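Local coordinates for protein uricase (Bacillus fastidiosus, PDB 4R8X) that probably catalyses the oxidation of urate by molecular oxygen to 5-hydroxyisourate, the first step of urate breakdown toward allantoin, at residues D[205-210]-D[262-267]; D[254-259]-D[303-308]. One frame throughout, in Å; residues are numbered along the deposited sequence.

Interaction 1 of 2, residues D[205-210]-D[262-267]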
ATOM      1  N   GLY D 205       4.147 -10.281 -21.469  1.00 11.46           N
ATOM      2  CA  GLY D 205       3.439  -9.594 -22.534  1.00 12.40           C
ATOM      3  C   GLY D 205       3.706 -10.248 -23.874  1.00 13.03           C
ATOM      4  O   GLY D 205       4.661 -11.014 -24.008  1.00 13.52           O
ATOM      5  N   TRP D 206       2.862  -9.962 -24.861  1.00 13.66           N
ATOM      6  CA  TRP D 206       3.048 -10.513 -26.202  1.00 12.37           C
ATOM      7  C   TRP D 206       2.559  -9.532 -27.259  1.00 13.47           C
ATOM      8  O   TRP D 206       1.806  -8.601 -26.954  1.00 14.38           O
ATOM      9  CB  TRP D 206       2.349 -11.875 -26.346  1.00 12.57           C
ATOM     10  CG  TRP D 206       0.937 -11.888 -25.851  1.00 11.80           C
ATOM     11  CD1 TRP D 206      -0.203 -11.706 -26.589  1.00 12.34           C
ATOM     12  CD2 TRP D 206       0.513 -12.076 -24.495  1.00 11.82           C
ATOM     13  NE1 TRP D 206      -1.312 -11.778 -25.773  1.00 12.29           N
ATOM     14  CE2 TRP D 206      -0.899 -12.000 -24.484  1.00 11.99           C
ATOM     15  CE3 TRP D 206       1.188 -12.306 -23.293  1.00 13.14           C
ATOM     16  CZ2 TRP D 206      -1.644 -12.145 -23.314  1.00 13.87           C
ATOM     17  CZ3 TRP D 206       0.448 -12.433 -22.128  1.00 14.37           C
ATOM     18  CH2 TRP D 206      -0.953 -12.356 -22.148  1.00 14.16           C
ATOM     19  N   ALA D 207       3.009  -9.742 -28.492  1.00 14.34           N
ATOM     20  CA  ALA D 207       2.592  -8.932 -29.634  1.00 13.95           C
ATOM     21  C   ALA D 207       2.116  -9.848 -30.741  1.00 14.45           C
ATOM     22  O   ALA D 207       2.665 -10.921 -30.927  1.00 14.50           O
ATOM     23  CB  ALA D 207       3.739  -8.060 -30.148  1.00 14.23           C
ATOM     24  N   TYR D 208       1.101  -9.400 -31.472  1.00 14.43           N
ATOM     25  CA  TYR D 208       0.534 -10.146 -32.590  1.00 15.33           C
ATOM     26  C   TYR D 208       1.148  -9.725 -33.921  1.00 16.69           C
ATOM     27  O   TYR D 208       1.372  -8.535 -34.163  1.00 17.22           O
ATOM     28  CB  TYR D 208      -0.963  -9.870 -32.682  1.00 14.24           C
ATOM     29  CG  TYR D 208      -1.833 -10.485 -31.602  1.00 14.12           C
ATOM     30  CD1 TYR D 208      -2.012  -9.857 -30.372  1.00 14.33           C
ATOM     31  CD2 TYR D 208      -2.514 -11.669 -31.833  1.00 14.30           C
ATOM     32  CE1 TYR D 208      -2.839 -10.418 -29.394  1.00 14.54           C
ATOM     33  CE2 TYR D 208      -3.340 -12.230 -30.882  1.00 14.50           C
ATOM     34  CZ  TYR D 208      -3.493 -11.607 -29.657  1.00 13.91           C
ATOM     35  OH  TYR D 208      -4.320 -12.157 -28.701  1.00 14.17           O
ATOM     36  N   GLU D 209       1.397 -10.702 -34.787  1.00 17.06           N
ATOM     37  CA  GLU D 209       1.777 -10.409 -36.172  1.00 17.68           C
ATOM     38  C   GLU D 209       0.651  -9.657 -36.874  1.00 18.30           C
ATOM     39  O   GLU D 209       0.894  -8.685 -37.590  1.00 19.57           O
ATOM     40  CB  GLU D 209       2.103 -11.699 -36.928  1.00 18.94           C
ATOM     41  CG  GLU D 209       2.601 -11.488 -38.360  1.00 20.35           C
ATOM     42  CD  GLU D 209       2.824 -12.791 -39.100  0.38 20.94           C
ATOM     43  OE1 GLU D 209       2.610 -13.867 -38.502  0.44 21.30           O
ATOM     44  OE2 GLU D 209       3.214 -12.738 -40.283  0.30 21.41           O
ATOM     45  N   ASN D 210      -0.577 -10.113 -36.651  1.00 17.62           N
ATOM     46  CA  ASN D 210      -1.760  -9.499 -37.235  1.00 17.81           C
ATOM     47  C   ASN D 210      -2.598  -8.928 -36.109  1.00 16.48           C
ATOM     48  O   ASN D 210      -3.309  -9.663 -35.425  1.00 16.97           O
ATOM     49  CB  ASN D 210      -2.561 -10.527 -38.041  1.00 18.87           C
ATOM     50  CG  ASN D 210      -3.691  -9.897 -38.830  0.32 18.74           C
ATOM     51  OD1 ASN D 210      -3.459  -9.092 -39.734  0.30 18.72           O
ATOM     52  ND2 ASN D 210      -4.924 -10.270 -38.502  0.44 18.82           N
ATOM     53  N   LEU D 262       1.850 -15.011 -32.820  1.00 15.37           N
ATOM     54  CA  LEU D 262       2.574 -14.022 -32.014  1.00 15.70           C
ATOM     55  C   LEU D 262       3.986 -13.810 -32.562  1.00 16.78           C
ATOM     56  O   LEU D 262       4.642 -14.767 -32.964  1.00 17.15           O
ATOM     57  CB  LEU D 262       2.666 -14.469 -30.550  1.00 15.45           C
ATOM     58  CG  LEU D 262       1.361 -14.698 -29.795  1.00 15.92           C
ATOM     59  CD1 LEU D 262       1.648 -15.058 -28.341  1.00 16.94           C
ATOM     60  CD2 LEU D 262       0.477 -13.459 -29.894  1.00 16.31           C
ATOM     61  N   THR D 263       4.451 -12.560 -32.581  1.00 16.61           N
ATOM     62  CA  THR D 263       5.806 -12.271 -33.045  1.00 18.10           C
ATOM     63  C   THR D 263       6.813 -12.283 -31.911  1.00 18.12           C
ATOM     64  O   THR D 263       7.988 -12.578 -32.122  1.00 19.86           O
ATOM     65  CB  THR D 263       5.908 -10.904 -33.730  1.00 19.73           C
ATOM     66  OG1 THR D 263       5.476  -9.881 -32.824  1.00 20.24           O
ATOM     67  CG2 THR D 263       5.071 -10.872 -34.990  1.00 20.63           C
ATOM     68  N   GLU D 264       6.356 -11.955 -30.705  1.00 18.20           N
ATOM     69  CA  GLU D 264       7.253 -11.908 -29.565  1.00 18.67           C
ATOM     70  C   GLU D 264       6.519 -12.051 -28.249  1.00 16.11           C
ATOM     71  O   GLU D 264       5.331 -11.739 -28.135  1.00 15.64           O
ATOM     72  CB  GLU D 264       8.071 -10.610 -29.559  0.86 22.30           C
ATOM     73  CG  GLU D 264       7.299  -9.381 -29.093  1.00 25.36           C
ATOM     74  CD  GLU D 264       8.202  -8.247 -28.613  0.46 27.37           C
ATOM     75  OE1 GLU D 264       8.112  -7.865 -27.424  1.00 29.44           O
ATOM     76  OE2 GLU D 264       8.996  -7.724 -29.422  0.83 27.17           O
ATOM     77  N   VAL D 265       7.256 -12.527 -27.254  1.00 14.68           N
ATOM     78  CA  VAL D 265       6.798 -12.567 -25.874  1.00 13.61           C
ATOM     79  C   VAL D 265       7.838 -11.850 -25.026  1.00 14.25           C
ATOM     80  O   VAL D 265       9.029 -12.080 -25.173  1.00 15.76           O
ATOM     81  CB  VAL D 265       6.650 -14.020 -25.386  1.00 14.68           C
ATOM     82  CG1 VAL D 265       6.215 -14.040 -23.932  1.00 15.67           C
ATOM     83  CG2 VAL D 265       5.638 -14.764 -26.250  1.00 14.51           C
ATOM     84  N   ASN D 266       7.391 -10.983 -24.124  1.00 13.73           N
ATOM     85  CA  ASN D 266       8.326 -10.233 -23.296  1.00 14.95           C
ATOM     86  C   ASN D 266       8.070 -10.494 -21.817  1.00 14.48           C
ATOM     87  O   ASN D 266       6.954 -10.855 -21.418  1.00 15.64           O
ATOM     88  CB  ASN D 266       8.289  -8.734 -23.615  1.00 17.41           C
ATOM     89  CG  ASN D 266       6.882  -8.188 -23.671  1.00 21.17           C
ATOM     90  OD1 ASN D 266       6.225  -8.050 -22.644  1.00 23.24           O
ATOM     91  ND2 ASN D 266       6.412  -7.868 -24.876  1.00 22.74           N
ATOM     92  N   PHE D 267       9.114 -10.346 -21.009  1.00 13.65           N
ATOM     93  CA  PHE D 267       9.049 -10.676 -19.594  1.00 13.89           C
ATOM     94  C   PHE D 267       9.632  -9.571 -18.747  1.00 13.84           C
ATOM     95  O   PHE D 267      10.638  -8.954 -19.118  1.00 14.11           O
ATOM     96  CB  PHE D 267       9.862 -11.936 -19.306  1.00 12.78           C
ATOM     97  CG  PHE D 267       9.309 -13.170 -19.931  1.00 12.76           C
ATOM     98  CD1 PHE D 267       9.670 -13.542 -21.217  1.00 14.48           C
ATOM     99  CD2 PHE D 267       8.429 -13.975 -19.230  1.00 13.44           C
ATOM    100  CE1 PHE D 267       9.148 -14.688 -21.791  1.00 15.29           C
ATOM    101  CE2 PHE D 267       7.908 -15.121 -19.794  1.00 14.10           C
ATOM    102  CZ  PHE D 267       8.273 -15.488 -21.075  1.00 14.65           C
TER

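Interaction 2 of 2, residues D[254-259]-D[303-308]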
ATOM      1  N   THR D 254       7.792 -21.670 -25.464  1.00 12.94           N
ATOM      2  CA  THR D 254       6.582 -22.486 -25.413  1.00 13.08           C
ATOM      3  C   THR D 254       5.362 -21.685 -25.853  1.00 13.58           C
ATOM      4  O   THR D 254       4.523 -22.187 -26.599  1.00 14.52           O
ATOM      5  CB  THR D 254       6.355 -23.092 -24.009  1.00 13.41           C
ATOM      6  OG1 THR D 254       7.542 -23.782 -23.596  1.00 13.61           O
ATOM      7  CG2 THR D 254       5.209 -24.084 -24.042  1.00 13.70           C
ATOM      8  N   ILE D 255       5.269 -20.439 -25.397  1.00 13.49           N
ATOM      9  CA  ILE D 255       4.156 -19.577 -25.799  1.00 12.83           C
ATOM     10  C   ILE D 255       4.180 -19.348 -27.317  1.00 13.64           C
ATOM     11  O   ILE D 255       3.164 -19.482 -27.995  1.00 14.26           O
ATOM     12  CB  ILE D 255       4.176 -18.220 -25.044  1.00 13.06           C
ATOM     13  CG1 ILE D 255       3.979 -18.411 -23.532  1.00 13.47           C
ATOM     14  CG2 ILE D 255       3.121 -17.292 -25.606  1.00 12.95           C
ATOM     15  CD1 ILE D 255       4.416 -17.218 -22.705  1.00 13.59           C
ATOM     16  N   LEU D 256       5.352 -19.010 -27.845  1.00 14.03           N
ATOM     17  CA  LEU D 256       5.523 -18.831 -29.285  1.00 14.12           C
ATOM     18  C   LEU D 256       5.178 -20.097 -30.085  1.00 13.72           C
ATOM     19  O   LEU D 256       4.619 -20.020 -31.187  1.00 14.62           O
ATOM     20  CB  LEU D 256       6.947 -18.369 -29.572  1.00 14.83           C
ATOM     21  CG  LEU D 256       7.272 -16.973 -29.029  1.00 15.30           C
ATOM     22  CD1 LEU D 256       8.762 -16.656 -29.087  1.00 16.48           C
ATOM     23  CD2 LEU D 256       6.470 -15.896 -29.756  1.00 15.85           C
ATOM     24  N   ASP D 257       5.515 -21.258 -29.530  1.00 14.42           N
ATOM     25  CA  ASP D 257       5.212 -22.549 -30.144  1.00 14.52           C
ATOM     26  C   ASP D 257       3.705 -22.787 -30.241  1.00 14.86           C
ATOM     27  O   ASP D 257       3.186 -23.192 -31.288  1.00 15.89           O
ATOM     28  CB  ASP D 257       5.875 -23.666 -29.332  1.00 15.89           C
ATOM     29  CG  ASP D 257       6.201 -24.897 -30.161  1.00 17.49           C
ATOM     30  OD1 ASP D 257       5.877 -24.945 -31.371  1.00 19.04           O
ATOM     31  OD2 ASP D 257       6.805 -25.829 -29.588  1.00 18.87           O
ATOM     32  N   ARG D 258       3.003 -22.536 -29.139  1.00 16.13           N
ATOM     33  CA  ARG D 258       1.561 -22.731 -29.098  1.00 16.41           C
ATOM     34  C   ARG D 258       0.808 -21.701 -29.926  1.00 16.27           C
ATOM     35  O   ARG D 258      -0.269 -21.990 -30.458  1.00 18.09           O
ATOM     36  CB  ARG D 258       1.050 -22.679 -27.662  1.00 16.40           C
ATOM     37  CG  ARG D 258       1.572 -23.780 -26.787  1.00 16.63           C
ATOM     38  CD  ARG D 258       1.305 -25.153 -27.387  1.00 17.72           C
ATOM     39  NE  ARG D 258       1.824 -26.190 -26.505  1.00 18.50           N
ATOM     40  CZ  ARG D 258       2.443 -27.292 -26.906  1.00 19.90           C
ATOM     41  NH1 ARG D 258       2.629 -27.528 -28.196  1.00 21.69           N
ATOM     42  NH2 ARG D 258       2.880 -28.163 -26.010  1.00 20.83           N
ATOM     43  N   PHE D 259       1.366 -20.497 -30.025  1.00 15.68           N
ATOM     44  CA  PHE D 259       0.683 -19.413 -30.727  1.00 15.32           C
ATOM     45  C   PHE D 259       1.566 -18.817 -31.827  1.00 16.47           C
ATOM     46  O   PHE D 259       2.217 -17.795 -31.623  1.00 17.51           O
ATOM     47  CB  PHE D 259       0.229 -18.335 -29.743  1.00 15.62           C
ATOM     48  CG  PHE D 259      -0.649 -18.862 -28.639  1.00 15.49           C
ATOM     49  CD1 PHE D 259      -1.912 -19.358 -28.928  1.00 16.74           C
ATOM     50  CD2 PHE D 259      -0.216 -18.869 -27.319  1.00 14.90           C
ATOM     51  CE1 PHE D 259      -2.737 -19.845 -27.925  1.00 16.90           C
ATOM     52  CE2 PHE D 259      -1.039 -19.366 -26.306  1.00 15.94           C
ATOM     53  CZ  PHE D 259      -2.298 -19.855 -26.612  1.00 16.91           C
ATOM     54  N   VAL D 303      11.536 -12.840 -26.223  1.00 16.53           N
ATOM     55  CA  VAL D 303      11.753 -14.048 -27.003  1.00 17.35           C
ATOM     56  C   VAL D 303      10.943 -13.904 -28.297  1.00 16.45           C
ATOM     57  O   VAL D 303       9.816 -13.400 -28.275  1.00 16.13           O
ATOM     58  CB  VAL D 303      11.303 -15.296 -26.221  1.00 18.54           C
ATOM     59  CG1 VAL D 303      11.750 -16.569 -26.919  1.00 19.00           C
ATOM     60  CG2 VAL D 303      11.863 -15.261 -24.807  1.00 18.78           C
ATOM     61  N   HIS D 304      11.526 -14.314 -29.421  1.00 16.84           N
ATOM     62  CA  HIS D 304      10.944 -14.039 -30.730  1.00 16.68           C
ATOM     63  C   HIS D 304      10.823 -15.331 -31.525  1.00 16.58           C
ATOM     64  O   HIS D 304      11.494 -16.308 -31.208  1.00 17.14           O
ATOM     65  CB  HIS D 304      11.821 -13.017 -31.457  1.00 18.11           C
ATOM     66  CG  HIS D 304      12.026 -11.759 -30.671  1.00 20.02           C
ATOM     67  ND1 HIS D 304      11.362 -10.587 -30.962  1.00 21.12           N
ATOM     68  CD2 HIS D 304      12.787 -11.500 -29.580  1.00 20.35           C
ATOM     69  CE1 HIS D 304      11.719  -9.655 -30.095  1.00 21.17           C
ATOM     70  NE2 HIS D 304      12.582 -10.184 -29.245  1.00 20.04           N
ATOM     71  N   GLN D 305       9.962 -15.353 -32.537  1.00 17.55           N
ATOM     72  CA  GLN D 305       9.788 -16.568 -33.335  1.00 18.22           C
ATOM     73  C   GLN D 305      11.106 -17.108 -33.905  1.00 18.36           C
ATOM     74  O   GLN D 305      11.289 -18.316 -34.016  1.00 18.19           O
ATOM     75  CB  GLN D 305       8.770 -16.359 -34.461  1.00 18.50           C
ATOM     76  CG  GLN D 305       7.320 -16.236 -33.985  1.00 18.58           C
ATOM     77  CD  GLN D 305       6.754 -17.531 -33.412  1.00 18.11           C
ATOM     78  OE1 GLN D 305       7.414 -18.565 -33.405  1.00 18.21           O
ATOM     79  NE2 GLN D 305       5.518 -17.472 -32.926  1.00 17.55           N
ATOM     80  N   GLU D 306      12.033 -16.209 -34.216  1.00 18.42           N
ATOM     81  CA  GLU D 306      13.344 -16.612 -34.715  1.00 18.51           C
ATOM     82  C   GLU D 306      14.111 -17.445 -33.684  1.00 17.65           C
ATOM     83  O   GLU D 306      14.892 -18.324 -34.050  1.00 17.98           O
ATOM     84  CB  GLU D 306      14.162 -15.389 -35.147  1.00 20.98           C
ATOM     85  CG  GLU D 306      13.625 -14.674 -36.389  1.00 24.66           C
ATOM     86  CD  GLU D 306      12.413 -13.786 -36.125  1.00 27.09           C
ATOM     87  OE1 GLU D 306      12.050 -13.566 -34.947  1.00 26.45           O
ATOM     88  OE2 GLU D 306      11.820 -13.302 -37.114  1.00 29.07           O
ATOM     89  N   ASP D 307      13.880 -17.177 -32.398  1.00 16.91           N
ATOM     90  CA  ASP D 307      14.489 -17.979 -31.336  1.00 16.99           C
ATOM     91  C   ASP D 307      13.958 -19.401 -31.372  1.00 16.74           C
ATOM     92  O   ASP D 307      14.717 -20.362 -31.276  1.00 17.47           O
ATOM     93  CB  ASP D 307      14.234 -17.364 -29.958  1.00 17.85           C
ATOM     94  CG  ASP D 307      14.923 -16.027 -29.780  1.00 19.32           C
ATOM     95  OD1 ASP D 307      16.108 -15.912 -30.163  1.00 19.36           O
ATOM     96  OD2 ASP D 307      14.280 -15.094 -29.260  1.00 19.62           O
ATOM     97  N   LEU D 308      12.643 -19.533 -31.508  1.00 15.68           N
ATOM     98  CA  LEU D 308      12.021 -20.849 -31.549  1.00 16.41           C
ATOM     99  C   LEU D 308      12.516 -21.633 -32.763  1.00 16.61           C
ATOM    100  O   LEU D 308      12.829 -22.819 -32.663  1.00 16.59           O
ATOM    101  CB  LEU D 308      10.504 -20.710 -31.586  1.00 16.30           C
ATOM    102  CG  LEU D 308       9.735 -22.030 -31.590  1.00 16.21           C
ATOM    103  CD1 LEU D 308       9.951 -22.793 -30.282  1.00 17.52           C
ATOM    104  CD2 LEU D 308       8.265 -21.772 -31.833  1.00 15.98           C
TER
HETATM  105  O   HOH W   1       5.324 -21.061 -33.645  1.00 28.41           O

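Interaction 1 of 2, residues D[205-210]-D[262-267]
Over one face of the Tyr-208 ring sits a single methyl, Leu-262 CD2, 4.0 Å from the ring centroid and 12° off the normal, a CH-pi contact; the two side chains run side by side, pointing the same way. The same methyl approaches the Trp-206 indole obliquely, 3.8 Å from CD1, while Leu-262 CD1 meets Trp-206 CB. Tyr-208 OH is held elsewhere, by the backbone N of Val-223. Trp-206 CG sits between the backbone N and the carbonyl carbon (chi1 48°); the end of the indole leads away from 262-267, and Ser-164 of strand 156-173 packs against it.

Both rings belong to strand 198-208, antiparallel to the strand of Leu-262, 262-271, in the sheet of the tunnelling (T-) fold known for uricases; helices 225-238 and 244-258 flank one side. Gly-205 and Asn-266 form a hydrogen-bonded pair with nearly straight bonds, Gly-205 N to Asn-266 O at 2.9 Å and Asn-266 N to Gly-205 O. Trp-206 and Val-265 follow as a non-hydrogen-bonded pair. Near the strand end Ala-207 N bonds to Glu-264 O, and Ala-207 O takes Thr-263 N at 2.9 Å where the chain turns a corner.

On the face bearing Ala-207 and Glu-264, the Asn-266 amide folds over Gly-205, its OD1 3.2 Å from Gly-205 CA; a beta carbon on that glycine would clash with OD1. Asn-266 ND2 donates in its amide plane to the anti lone pair of Glu-264 OE1 (3.1 Å). An alanine here would remove the amide packed against Gly-205 and probably leave Glu-264 OE1 without this donor. Thr-263 CG2 rests on Glu-209 CA.

Interaction 2 of 2, residues D[254-259]-D[303-308]
Leu-256 and Gln-305 slide past each other in opposite directions, and the glutamine amide ends beside the last turn of helix 244-258. There Gln-305 NE2 donates to Leu-256 O at 3.2 Å, with an N-H...O angle of 162°. The acceptor lies close to the amide plane, but the donor comes in well bent at the carbonyl, the C=O...N angle being 114°. A water lies 2.8 Å from Leu-256 O and also within hydrogen-bonding distance of Gln-305 OE1. Leu-256 CD2 packs beside the amide, while Leu-256 CD1 reaches the strand, 3.7 Å from Val-303 CG1 and 3.5 Å from His-304 C. One residue farther along the helix, Leu-308 CD2 touches Asp-257 CA at 3.6 Å, the two side chains crossing at about a right angle.

The Gln-305 chain bends at chi2 (-68°), which places CD, 3.9 Å from Leu-256 CB. NE2 has its stronger hydrogen bond to Leu-262 O, outside the two segments; that to Leu-256 O is the longer of the two. Helix 305-312 starts right after strand 296-304, with His-304 at its N-cap position; Asp-307 OD2 accepts from His-304 N at 2.9 Å and lies at the edge of the imidazole, in its plane. Farther out, Asp-257 is bound by Lys-312 and Tyr-319, and Asp-307 makes salt bridges with Arg-310 and with Arg-3 of the second subunit.

The contact therefore joins two helices and a strand end through leucine methyls set against side chains and backbone, with one neutral amide at its polar centre. Because that amide donates to Leu-256 O near the C-terminal end of helix 244-258, where carbonyls run short of helical partners, it probably helps to satisfy the helix end without bringing in a charge.

In the fold
From the N terminus, segment 205-210 comes first, at the end of strand 198-208. Helices 225-238 and 244-258 follow, the latter carrying segment 254-259. The chain then enters strand 262-271, where interaction 1 closes a loop of 51 residues, over half helical. After strands 275-278 and 288-290, segment 303-308, from the end of strand 296-304 into helix 305-312, returns to helix 244-258, and interaction 2 closes a loop containing no helix. The segments alternate, so the loops cross. Interaction 1 joins neighbouring strands of the large sheet; interaction 2 ties a flanking helix to the next strand's end. They meet where Val-265 O probably bonds Val-303 N, where Gln-305 NE2 bonds Leu-262 O, and where Glu-264 packs on His-304.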